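Local structure of cell wall surface anchor family protein (Streptococcus agalactiae serogroup V, 3TW0) at residues Glu127-His130 against Thr136-Gln139; Glu70-Lys75 against Asp219-Val224; Leu35-Ala40 against Val323-Asn328. The protein serves as the adhesive tip pilin GBS104 of the pilus of this bacterium, probably attaching it to host surfaces through a metal-binding von Willebrand factor A domain. The protein carries 2 engineered substitutions. One frame throughout, in Å; residues are numbered along the deposited sequence.

Contact 1: residues Glu127-His130 against Thr136-Gln139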
ATOM      1  N   GLU A 127      17.099  -5.167   2.064  1.00 22.28           N
ATOM      2  CA  GLU A 127      16.717  -4.672   3.381  1.00 22.27           C
ATOM      3  C   GLU A 127      15.683  -3.580   3.184  1.00 22.42           C
ATOM      4  O   GLU A 127      15.633  -2.978   2.111  1.00 21.41           O
ATOM      5  CB  GLU A 127      17.973  -4.162   4.156  1.00 22.89           C
ATOM      6  CG  GLU A 127      17.729  -3.721   5.621  1.00 22.84           C
ATOM      7  CD  GLU A 127      17.146  -4.828   6.496  1.00 24.59           C
ATOM      8  OE1 GLU A 127      17.922  -5.618   7.089  1.00 25.38           O
ATOM      9  OE2 GLU A 127      15.903  -4.928   6.589  1.00 22.38           O
ATOM     10  N   ALA A 128      14.858  -3.354   4.217  1.00 23.10           N
ATOM     11  CA  ALA A 128      13.878  -2.253   4.287  1.00 23.57           C
ATOM     12  C   ALA A 128      14.238  -1.261   5.432  1.00 24.54           C
ATOM     13  O   ALA A 128      15.123  -1.558   6.244  1.00 24.99           O
ATOM     14  CB  ALA A 128      12.477  -2.827   4.476  1.00 23.21           C
ATOM     15  N   GLU A 129      13.571  -0.102   5.505  1.00 25.28           N
ATOM     16  CA  GLU A 129      13.923   0.937   6.507  1.00 25.93           C
ATOM     17  C   GLU A 129      13.662   0.523   7.949  1.00 26.44           C
ATOM     18  O   GLU A 129      12.781  -0.303   8.230  1.00 24.93           O
ATOM     19  CB  GLU A 129      13.221   2.282   6.272  1.00 26.09           C
ATOM     20  CG  GLU A 129      13.413   2.961   4.910  1.00 27.96           C
ATOM     21  CD  GLU A 129      14.849   3.235   4.513  1.00 27.70           C
ATOM     22  OE1 GLU A 129      15.765   3.287   5.383  1.00 28.49           O
ATOM     23  OE2 GLU A 129      15.063   3.373   3.291  1.00 29.19           O
ATOM     24  N   HIS A 130      14.441   1.134   8.844  1.00 27.29           N
ATOM     25  CA  HIS A 130      14.410   0.844  10.272  1.00 29.10           C
ATOM     26  C   HIS A 130      14.057   2.122  11.015  1.00 29.80           C
ATOM     27  O   HIS A 130      14.567   3.192  10.689  1.00 29.28           O
ATOM     28  CB  HIS A 130      15.783   0.322  10.747  1.00 29.94           C
ATOM     29  CG  HIS A 130      15.769  -0.255  12.134  1.00 31.93           C
ATOM     30  ND1 HIS A 130      16.440  -1.414  12.466  1.00 35.01           N
ATOM     31  CD2 HIS A 130      15.160   0.162  13.271  1.00 34.18           C
ATOM     32  CE1 HIS A 130      16.247  -1.685  13.745  1.00 36.09           C
ATOM     33  NE2 HIS A 130      15.460  -0.753  14.255  1.00 35.59           N
ATOM     34  N   THR A 136      13.692   9.614   8.157  1.00 26.76           N
ATOM     35  CA  THR A 136      12.947  10.318   7.135  1.00 25.25           C
ATOM     36  C   THR A 136      12.327   9.339   6.119  1.00 23.61           C
ATOM     37  O   THR A 136      11.146   9.447   5.817  1.00 22.75           O
ATOM     38  CB  THR A 136      13.806  11.423   6.491  1.00 25.23           C
ATOM     39  OG1 THR A 136      14.134  12.359   7.515  1.00 25.75           O
ATOM     40  CG2 THR A 136      13.036  12.185   5.399  1.00 24.69           C
ATOM     41  N   LEU A 137      13.109   8.371   5.652  1.00 22.19           N
ATOM     42  CA  LEU A 137      12.656   7.449   4.596  1.00 21.62           C
ATOM     43  C   LEU A 137      11.792   6.356   5.213  1.00 20.87           C
ATOM     44  O   LEU A 137      10.998   5.727   4.540  1.00 20.19           O
ATOM     45  CB  LEU A 137      13.849   6.856   3.843  1.00 22.26           C
ATOM     46  CG  LEU A 137      14.489   7.763   2.778  1.00 23.38           C
ATOM     47  CD1 LEU A 137      15.658   7.041   2.067  1.00 27.18           C
ATOM     48  CD2 LEU A 137      13.451   8.147   1.762  1.00 24.34           C
ATOM     49  N   TYR A 138      11.965   6.149   6.512  1.00 19.93           N
ATOM     50  CA  TYR A 138      11.084   5.301   7.287  1.00 20.25           C
ATOM     51  C   TYR A 138       9.630   5.777   7.164  1.00 19.46           C
ATOM     52  O   TYR A 138       8.724   4.954   7.189  1.00 19.39           O
ATOM     53  CB  TYR A 138      11.485   5.295   8.777  1.00 20.57           C
ATOM     54  CG  TYR A 138      10.627   4.364   9.619  1.00 22.38           C
ATOM     55  CD1 TYR A 138      10.892   2.992   9.654  1.00 23.16           C
ATOM     56  CD2 TYR A 138       9.555   4.853  10.368  1.00 23.43           C
ATOM     57  CE1 TYR A 138      10.132   2.146  10.409  1.00 24.64           C
ATOM     58  CE2 TYR A 138       8.777   4.005  11.137  1.00 24.54           C
ATOM     59  CZ  TYR A 138       9.069   2.648  11.136  1.00 25.65           C
ATOM     60  OH  TYR A 138       8.312   1.777  11.884  1.00 27.00           O
ATOM     61  N   GLN A 139       9.431   7.088   7.033  1.00 18.52           N
ATOM     62  CA  GLN A 139       8.103   7.691   6.829  1.00 17.97           C
ATOM     63  C   GLN A 139       7.411   7.338   5.494  1.00 17.68           C
ATOM     64  O   GLN A 139       6.203   7.603   5.325  1.00 16.30           O
ATOM     65  CB  GLN A 139       8.194   9.222   6.899  1.00 18.57           C
ATOM     66  CG  GLN A 139       8.811   9.764   8.166  1.00 17.00           C
ATOM     67  CD  GLN A 139       8.169   9.200   9.407  1.00 17.70           C
ATOM     68  OE1 GLN A 139       6.960   9.277   9.578  1.00 17.85           O
ATOM     69  NE2 GLN A 139       8.986   8.655  10.308  1.00 20.76           N
TER
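Glu129 and Tyr138 meet where two parts of one long loop pass each other, and van der Waals packing does most of the work. CB of Glu129 rests on the backbone of the Leu137-Tyr138 turn, 3.8 Å from CA of Tyr138, while CG of Glu129 lies 3.7 Å from O of Leu137. The Glu129 chain then bends at chi2 (-57°), which brings its carboxylate across the Leu137 side chain: OE2 of Glu129 is 3.7 Å from Leu137 CB. Tyr138 CG is anti to the backbone N (chi1 -177°), which brings the ring beside His130, with Tyr138 CD1 3.6 Å from His130 C. Glu129 O sits near the plane of that ring at its edge.

Both segments belong to the loop between helix 114-122 and helix 145-159 of the von Willebrand factor A domain. Thr143, farther along it, joins Ser20 and Ser22 of the Asp18-x-Ser20-x-Ser22 sequence in the magnesium-binding metal-ion-dependent adhesion site (MIDAS).

Polar bonding runs to other parts of the chain. Glu129 OE2 is hydrogen-bonded to His103 NE2. Asn24 ND2 bonds to Ala128 O, and Asn21 ND2 to Tyr138 O, tying this loop to the segment that carries Ser20 and Ser22.

Contact 2: residues Glu70-Lys75 against Asp219-Val224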
ATOM      1  N   GLU A  70      11.328  12.306  -6.012  1.00 20.10           N
ATOM      2  CA  GLU A  70      10.849  12.914  -4.817  1.00 21.13           C
ATOM      3  C   GLU A  70       9.377  12.526  -4.569  1.00 20.52           C
ATOM      4  O   GLU A  70       8.564  12.541  -5.473  1.00 20.26           O
ATOM      5  CB  GLU A  70      10.932  14.424  -4.979  1.00 21.67           C
ATOM      6  CG  GLU A  70      10.642  15.195  -3.700  1.00 26.38           C
ATOM      7  CD  GLU A  70      10.845  16.703  -3.866  1.00 28.92           C
ATOM      8  OE1 GLU A  70      11.863  17.234  -3.368  1.00 29.03           O
ATOM      9  OE2 GLU A  70       9.978  17.343  -4.493  1.00 33.29           O
ATOM     10  N   ALA A  71       9.043  12.229  -3.322  1.00 19.71           N
ATOM     11  CA  ALA A  71       7.671  11.928  -2.951  1.00 19.48           C
ATOM     12  C   ALA A  71       7.336  12.632  -1.640  1.00 18.81           C
ATOM     13  O   ALA A  71       8.255  12.974  -0.858  1.00 19.44           O
ATOM     14  CB  ALA A  71       7.494  10.399  -2.808  1.00 19.13           C
ATOM     15  N   THR A  72       6.038  12.803  -1.389  1.00 17.98           N
ATOM     16  CA  THR A  72       5.516  13.424  -0.157  1.00 18.13           C
ATOM     17  C   THR A  72       4.436  12.537   0.464  1.00 18.39           C
ATOM     18  O   THR A  72       3.648  11.921  -0.248  1.00 16.85           O
ATOM     19  CB  THR A  72       4.946  14.828  -0.447  1.00 17.74           C
ATOM     20  OG1 THR A  72       6.007  15.665  -0.925  1.00 18.27           O
ATOM     21  CG2 THR A  72       4.403  15.450   0.783  1.00 18.41           C
ATOM     22  N   VAL A  73       4.434  12.452   1.792  1.00 17.36           N
ATOM     23  CA  VAL A  73       3.441  11.684   2.496  1.00 17.22           C
ATOM     24  C   VAL A  73       2.953  12.548   3.640  1.00 17.90           C
ATOM     25  O   VAL A  73       3.660  13.487   4.043  1.00 17.84           O
ATOM     26  CB  VAL A  73       4.007  10.326   3.033  1.00 16.85           C
ATOM     27  CG1 VAL A  73       4.424   9.380   1.881  1.00 14.74           C
ATOM     28  CG2 VAL A  73       5.182  10.543   3.981  1.00 16.94           C
ATOM     29  N   SER A  74       1.767  12.245   4.160  1.00 17.97           N
ATOM     30  CA  SER A  74       1.281  12.893   5.373  1.00 18.02           C
ATOM     31  C   SER A  74       1.475  11.998   6.573  1.00 18.19           C
ATOM     32  O   SER A  74       1.371  10.751   6.475  1.00 17.77           O
ATOM     33  CB  SER A  74      -0.205  13.237   5.270  1.00 17.87           C
ATOM     34  OG  SER A  74      -0.467  14.010   4.126  1.00 17.39           O
ATOM     35  N   LYS A  75       1.721  12.627   7.722  1.00 17.69           N
ATOM     36  CA  LYS A  75       1.882  11.893   8.973  1.00 17.17           C
ATOM     37  C   LYS A  75       1.197  12.621  10.122  1.00 17.44           C
ATOM     38  O   LYS A  75       0.706  13.735   9.970  1.00 17.63           O
ATOM     39  CB  LYS A  75       3.362  11.724   9.300  1.00 17.62           C
ATOM     40  CG  LYS A  75       4.086  10.736   8.435  1.00 16.92           C
ATOM     41  CD  LYS A  75       3.728   9.282   8.792  1.00 17.10           C
ATOM     42  CE  LYS A  75       4.192   8.327   7.677  1.00 18.21           C
ATOM     43  NZ  LYS A  75       3.770   6.891   7.935  1.00 17.47           N
ATOM     44  N   ASP A 219      -2.365  14.957  -5.535  1.00 16.38           N
ATOM     45  CA  ASP A 219      -1.141  14.371  -4.947  1.00 15.51           C
ATOM     46  C   ASP A 219      -1.538  13.405  -3.845  1.00 14.65           C
ATOM     47  O   ASP A 219      -2.412  13.723  -3.036  1.00 13.51           O
ATOM     48  CB  ASP A 219      -0.232  15.429  -4.328  1.00 15.51           C
ATOM     49  CG  ASP A 219       0.127  16.545  -5.303  1.00 16.86           C
ATOM     50  OD1 ASP A 219       0.498  16.265  -6.461  1.00 19.53           O
ATOM     51  OD2 ASP A 219       0.035  17.706  -4.893  1.00 19.26           O
ATOM     52  N   ASP A 220      -0.869  12.248  -3.808  1.00 14.42           N
ATOM     53  CA  ASP A 220      -1.156  11.199  -2.861  1.00 15.11           C
ATOM     54  C   ASP A 220      -1.386  11.725  -1.445  1.00 15.26           C
ATOM     55  O   ASP A 220      -2.398  11.387  -0.808  1.00 15.64           O
ATOM     56  CB  ASP A 220       0.010  10.180  -2.817  1.00 15.15           C
ATOM     57  CG  ASP A 220      -0.054   9.147  -3.942  1.00 16.47           C
ATOM     58  OD1 ASP A 220      -0.880   9.299  -4.841  1.00 13.17           O
ATOM     59  OD2 ASP A 220       0.772   8.212  -3.937  1.00 15.36           O
ATOM     60  N   TYR A 221      -0.458  12.573  -0.957  1.00 15.45           N
ATOM     61  CA  TYR A 221      -0.449  12.947   0.469  1.00 14.87           C
ATOM     62  C   TYR A 221      -1.703  13.685   0.838  1.00 15.15           C
ATOM     63  O   TYR A 221      -2.059  13.757   2.018  1.00 14.21           O
ATOM     64  CB  TYR A 221       0.801  13.757   0.867  1.00 15.86           C
ATOM     65  CG  TYR A 221       0.775  15.222   0.485  1.00 13.37           C
ATOM     66  CD1 TYR A 221       0.429  16.214   1.414  1.00 15.37           C
ATOM     67  CD2 TYR A 221       1.138  15.616  -0.788  1.00 16.59           C
ATOM     68  CE1 TYR A 221       0.433  17.583   1.060  1.00 18.12           C
ATOM     69  CE2 TYR A 221       1.143  16.974  -1.159  1.00 18.45           C
ATOM     70  CZ  TYR A 221       0.789  17.942  -0.239  1.00 18.20           C
ATOM     71  OH  TYR A 221       0.816  19.246  -0.660  1.00 21.75           O
ATOM     72  N   GLN A 222      -2.434  14.193  -0.151  1.00 15.05           N
ATOM     73  CA  GLN A 222      -3.710  14.816   0.228  1.00 15.49           C
ATOM     74  C   GLN A 222      -4.957  14.016  -0.063  1.00 15.38           C
ATOM     75  O   GLN A 222      -6.038  14.459   0.309  1.00 16.31           O
ATOM     76  CB  GLN A 222      -3.867  16.182  -0.412  1.00 16.24           C
ATOM     77  CG  GLN A 222      -3.561  17.357   0.542  1.00 21.26           C
ATOM     78  CD  GLN A 222      -2.846  18.375  -0.219  1.00 29.35           C
ATOM     79  OE1 GLN A 222      -2.483  18.136  -1.388  1.00 34.06           O
ATOM     80  NE2 GLN A 222      -2.599  19.514   0.398  1.00 29.91           N
ATOM     81  N   ILE A 223      -4.841  12.868  -0.725  1.00 13.85           N
ATOM     82  CA  ILE A 223      -6.067  12.112  -1.103  1.00 14.75           C
ATOM     83  C   ILE A 223      -6.111  10.634  -0.632  1.00 14.98           C
ATOM     84  O   ILE A 223      -7.145   9.980  -0.681  1.00 15.61           O
ATOM     85  CB  ILE A 223      -6.319  12.130  -2.668  1.00 13.94           C
ATOM     86  CG1 ILE A 223      -5.186  11.426  -3.422  1.00 14.05           C
ATOM     87  CG2 ILE A 223      -6.564  13.556  -3.192  1.00 13.82           C
ATOM     88  CD1 ILE A 223      -5.564  11.041  -4.904  1.00 12.87           C
ATOM     89  N   VAL A 224      -4.978  10.098  -0.239  1.00 14.68           N
ATOM     90  CA  VAL A 224      -4.863   8.683   0.052  1.00 14.97           C
ATOM     91  C   VAL A 224      -5.470   8.293   1.399  1.00 14.64           C
ATOM     92  O   VAL A 224      -5.571   9.123   2.315  1.00 14.54           O
ATOM     93  CB  VAL A 224      -3.381   8.355   0.031  1.00 14.46           C
ATOM     94  CG1 VAL A 224      -3.025   7.374   1.086  1.00 18.24           C
ATOM     95  CG2 VAL A 224      -2.925   7.950  -1.373  1.00 15.21           C
TER
HETATM   96  O   HOH W   1       2.097  12.880  -2.378  1.00 20.98           O
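Thr72 is the first residue of strand segment 70-75 to meet the short helical turn at Asp219-Val224, and it does so through its methyl group. CG2 of Thr72 lies over one face of the Tyr221 ring, 3.9 Å from the ring centroid and 22° off the normal, a CH-pi contact displaced toward the rim. The methyl takes this place because it is anti to the backbone N; the hydroxyl, placed beside that N (chi1 -62°), is hydrogen-bonded to Thr99 OG1. Tyr221 CG stands between its own backbone N and carbonyl carbon, and the ring runs beside Thr72, pointing the same way. One water donates to Thr72 O at 2.8 Å and accepts from Tyr221 N at 2.9 Å, bridging the two backbones.

Val73 turns its side chain from the helical turn toward Phe98 and Phe140. Here the CA atoms of the two segments come nearest, 4.6 Å between those of Val73 and Tyr221, and Val73 C lies 3.7 Å from CB of Tyr221.

Ser74 makes the direct bond, with OG donating to Tyr221 O at 2.7 Å. The C=O...OG angle is 126°, and the donor is tilted out of the carbonyl plane. The same OG lies in the plane of the Tyr221 ring at its edge, 3.6 Å from CD1 of Tyr221.

Strand 70-78 pairs antiparallel with strands 97-101 and 271-276. The weakly bonded helix 220-223 lies against this antiparallel sheet, with Tyr221 touching both strand 70-78 and Thr97 of strand 97-101.

Contact 3: residues Leu35-Ala40 against Val323-Asn328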
ATOM      1  N   LEU A  35      15.373  -9.611   2.796  1.00 21.72           N
ATOM      2  CA  LEU A  35      16.479 -10.401   2.239  1.00 21.91           C
ATOM      3  C   LEU A  35      15.888 -11.524   1.386  1.00 21.79           C
ATOM      4  O   LEU A  35      16.309 -11.732   0.241  1.00 21.56           O
ATOM      5  CB  LEU A  35      17.382 -10.971   3.349  1.00 21.75           C
ATOM      6  CG  LEU A  35      18.413 -12.090   3.033  1.00 23.12           C
ATOM      7  CD1 LEU A  35      19.492 -11.684   2.046  1.00 22.52           C
ATOM      8  CD2 LEU A  35      19.053 -12.629   4.315  1.00 22.99           C
ATOM      9  N   LYS A  36      14.903 -12.218   1.944  1.00 21.84           N
ATOM     10  CA  LYS A  36      14.299 -13.376   1.283  1.00 22.19           C
ATOM     11  C   LYS A  36      13.495 -12.977   0.052  1.00 21.57           C
ATOM     12  O   LYS A  36      13.524 -13.671  -0.971  1.00 21.19           O
ATOM     13  CB  LYS A  36      13.488 -14.200   2.296  1.00 22.25           C
ATOM     14  CG  LYS A  36      14.391 -14.936   3.355  1.00 24.89           C
ATOM     15  CD  LYS A  36      13.628 -15.665   4.479  1.00 27.92           C
ATOM     16  CE  LYS A  36      12.151 -15.913   4.119  1.00 33.56           C
ATOM     17  NZ  LYS A  36      11.706 -17.329   4.349  1.00 37.97           N
ATOM     18  N   ALA A  37      12.790 -11.848   0.151  1.00 21.54           N
ATOM     19  CA  ALA A  37      12.061 -11.291  -0.990  1.00 20.75           C
ATOM     20  C   ALA A  37      13.025 -10.904  -2.127  1.00 20.39           C
ATOM     21  O   ALA A  37      12.807 -11.249  -3.282  1.00 20.41           O
ATOM     22  CB  ALA A  37      11.214 -10.102  -0.542  1.00 20.77           C
ATOM     23  N   GLY A  38      14.113 -10.223  -1.791  1.00 19.84           N
ATOM     24  CA  GLY A  38      15.115  -9.870  -2.772  1.00 19.82           C
ATOM     25  C   GLY A  38      15.748 -11.070  -3.462  1.00 20.75           C
ATOM     26  O   GLY A  38      15.990 -11.042  -4.684  1.00 19.88           O
ATOM     27  N   GLU A  39      15.986 -12.136  -2.696  1.00 20.67           N
ATOM     28  CA  GLU A  39      16.556 -13.366  -3.270  1.00 21.94           C
ATOM     29  C   GLU A  39      15.594 -14.074  -4.205  1.00 21.74           C
ATOM     30  O   GLU A  39      15.974 -14.566  -5.271  1.00 22.01           O
ATOM     31  CB  GLU A  39      17.062 -14.277  -2.155  1.00 21.97           C
ATOM     32  CG  GLU A  39      18.321 -13.664  -1.514  1.00 25.06           C
ATOM     33  CD  GLU A  39      18.900 -14.500  -0.405  1.00 28.73           C
ATOM     34  OE1 GLU A  39      18.196 -15.408   0.103  1.00 31.78           O
ATOM     35  OE2 GLU A  39      20.063 -14.248  -0.051  1.00 27.35           O
ATOM     36  N   ALA A  40      14.326 -14.082  -3.826  1.00 22.09           N
ATOM     37  CA  ALA A  40      13.297 -14.684  -4.657  1.00 21.75           C
ATOM     38  C   ALA A  40      13.224 -13.945  -5.989  1.00 21.29           C
ATOM     39  O   ALA A  40      13.195 -14.577  -7.052  1.00 20.88           O
ATOM     40  CB  ALA A  40      11.958 -14.635  -3.940  1.00 22.15           C
ATOM     41  N   VAL A 323       3.724 -14.165  -4.120  1.00 18.39           N
ATOM     42  CA  VAL A 323       4.594 -14.946  -3.244  1.00 19.69           C
ATOM     43  C   VAL A 323       4.668 -14.321  -1.860  1.00 19.83           C
ATOM     44  O   VAL A 323       5.133 -13.189  -1.698  1.00 19.74           O
ATOM     45  CB  VAL A 323       5.975 -15.181  -3.873  1.00 19.69           C
ATOM     46  CG1 VAL A 323       7.021 -15.629  -2.828  1.00 20.89           C
ATOM     47  CG2 VAL A 323       5.836 -16.231  -4.956  1.00 20.87           C
ATOM     48  N   GLY A 324       4.175 -15.070  -0.878  1.00 19.64           N
ATOM     49  CA  GLY A 324       4.111 -14.621   0.508  1.00 21.19           C
ATOM     50  C   GLY A 324       5.378 -14.829   1.305  1.00 21.80           C
ATOM     51  O   GLY A 324       5.937 -15.918   1.356  1.00 21.58           O
ATOM     52  N   ILE A 325       5.844 -13.787   1.953  1.00 22.74           N
ATOM     53  CA  ILE A 325       7.073 -13.924   2.720  1.00 23.95           C
ATOM     54  C   ILE A 325       6.855 -13.666   4.205  1.00 23.79           C
ATOM     55  O   ILE A 325       6.425 -12.583   4.589  1.00 24.26           O
ATOM     56  CB  ILE A 325       8.184 -13.007   2.165  1.00 25.07           C
ATOM     57  CG1 ILE A 325       8.469 -13.366   0.698  1.00 25.53           C
ATOM     58  CG2 ILE A 325       9.454 -13.092   3.051  1.00 26.19           C
ATOM     59  CD1 ILE A 325       9.894 -13.445   0.369  1.00 25.97           C
ATOM     60  N   GLY A 326       7.180 -14.661   5.025  1.00 23.46           N
ATOM     61  CA  GLY A 326       7.038 -14.584   6.485  1.00 23.72           C
ATOM     62  C   GLY A 326       5.710 -13.984   6.922  1.00 24.28           C
ATOM     63  O   GLY A 326       5.689 -12.935   7.569  1.00 24.45           O
ATOM     64  N   VAL A 327       4.613 -14.655   6.574  1.00 24.05           N
ATOM     65  CA  VAL A 327       3.260 -14.061   6.621  1.00 25.05           C
ATOM     66  C   VAL A 327       2.646 -14.165   8.018  1.00 25.84           C
ATOM     67  O   VAL A 327       2.395 -15.281   8.512  1.00 25.70           O
ATOM     68  CB  VAL A 327       2.310 -14.757   5.576  1.00 24.91           C
ATOM     69  CG1 VAL A 327       0.875 -14.171   5.599  1.00 24.09           C
ATOM     70  CG2 VAL A 327       2.899 -14.674   4.159  1.00 24.39           C
ATOM     71  N   ASN A 328       2.395 -13.018   8.652  1.00 26.00           N
ATOM     72  CA  ASN A 328       1.707 -13.014   9.956  1.00 26.39           C
ATOM     73  C   ASN A 328       0.662 -11.913  10.143  1.00 26.30           C
ATOM     74  O   ASN A 328       0.033 -11.870  11.182  1.00 26.76           O
ATOM     75  CB  ASN A 328       2.714 -12.994  11.133  1.00 26.34           C
ATOM     76  CG  ASN A 328       3.351 -11.614  11.346  1.00 27.94           C
ATOM     77  OD1 ASN A 328       3.007 -10.648  10.667  1.00 27.68           O
ATOM     78  ND2 ASN A 328       4.304 -11.529  12.268  1.00 26.45           N
TER
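Ile325 reaches out from the end of strand 319-324 to touch helix 33-48 at Lys36 and Ala37. Its two branches divide the work. CG1 stands beside the backbone N (chi1 -59°) and carries CD1 against the helix backbone, with CD1 of Ile325 3.3 Å from Ala37 N. CD1 of Ile325 also lies 3.7 Å from Ala37 CB and 3.6 Å from Lys36 C, so the methyl is set closely against the peptide joining those two residues. Chi2 of Ile325, at -135°, is well away from a staggered value; together with the short approach to Ala37 N, this suggests that the methyl is tightly and probably somewhat strainedly packed.

The other branch, CG2, is met by the lysine. Lys36 is extended at chi2 but close to eclipsed at chi3 (18°) and bent again at chi4, and its aliphatic chain runs obliquely over Ile325, bringing CE of Lys36 to 4.0 Å from CG2 of Ile325. Its amine forms a long, weak ion pair with Asp356.

In the von Willebrand factor A domain, a Rossmann-like fold, helices flank a central parallel sheet, and here helix 33-48 packs beside the end of one sheet strand. Ala37 and Ile325 both also touch Val171 on the adjoining strand 165-172. The side chain of Ile325 is about 5 Å from that of Asp173, a magnesium ligand in another structure of this protein, which places the contact near the metal-binding end of the sheet.

No hydrogen bond links the segments; the contact is van der Waals packing of aliphatic groups on each other and on a helix peptide, and its geometry suggests a close fit of shapes.

How the contacts relate
Contact 3 is buried and joins a helix to the central parallel sheet of the A domain; contact 2 is partly buried and sets a short helical turn on the antiparallel sheet; contact 1 is a surface meeting within one loop. Contacts 1 and 3 are both van der Waals contacts without a bond across, the first involving a carboxylate satisfied by His103, the other aliphatic; contact 2 adds a hydrogen bond, a bridging water and a CH-pi contact. Strand 97-101 borders contacts 1 and 2, by Leu137 on Ala100 and by pairing with strand 70-78. These two also touch, Gln139 O lying 3.2 Å from Lys75 CE, whereas contacts 2 and 3 have centres about 27 Å apart.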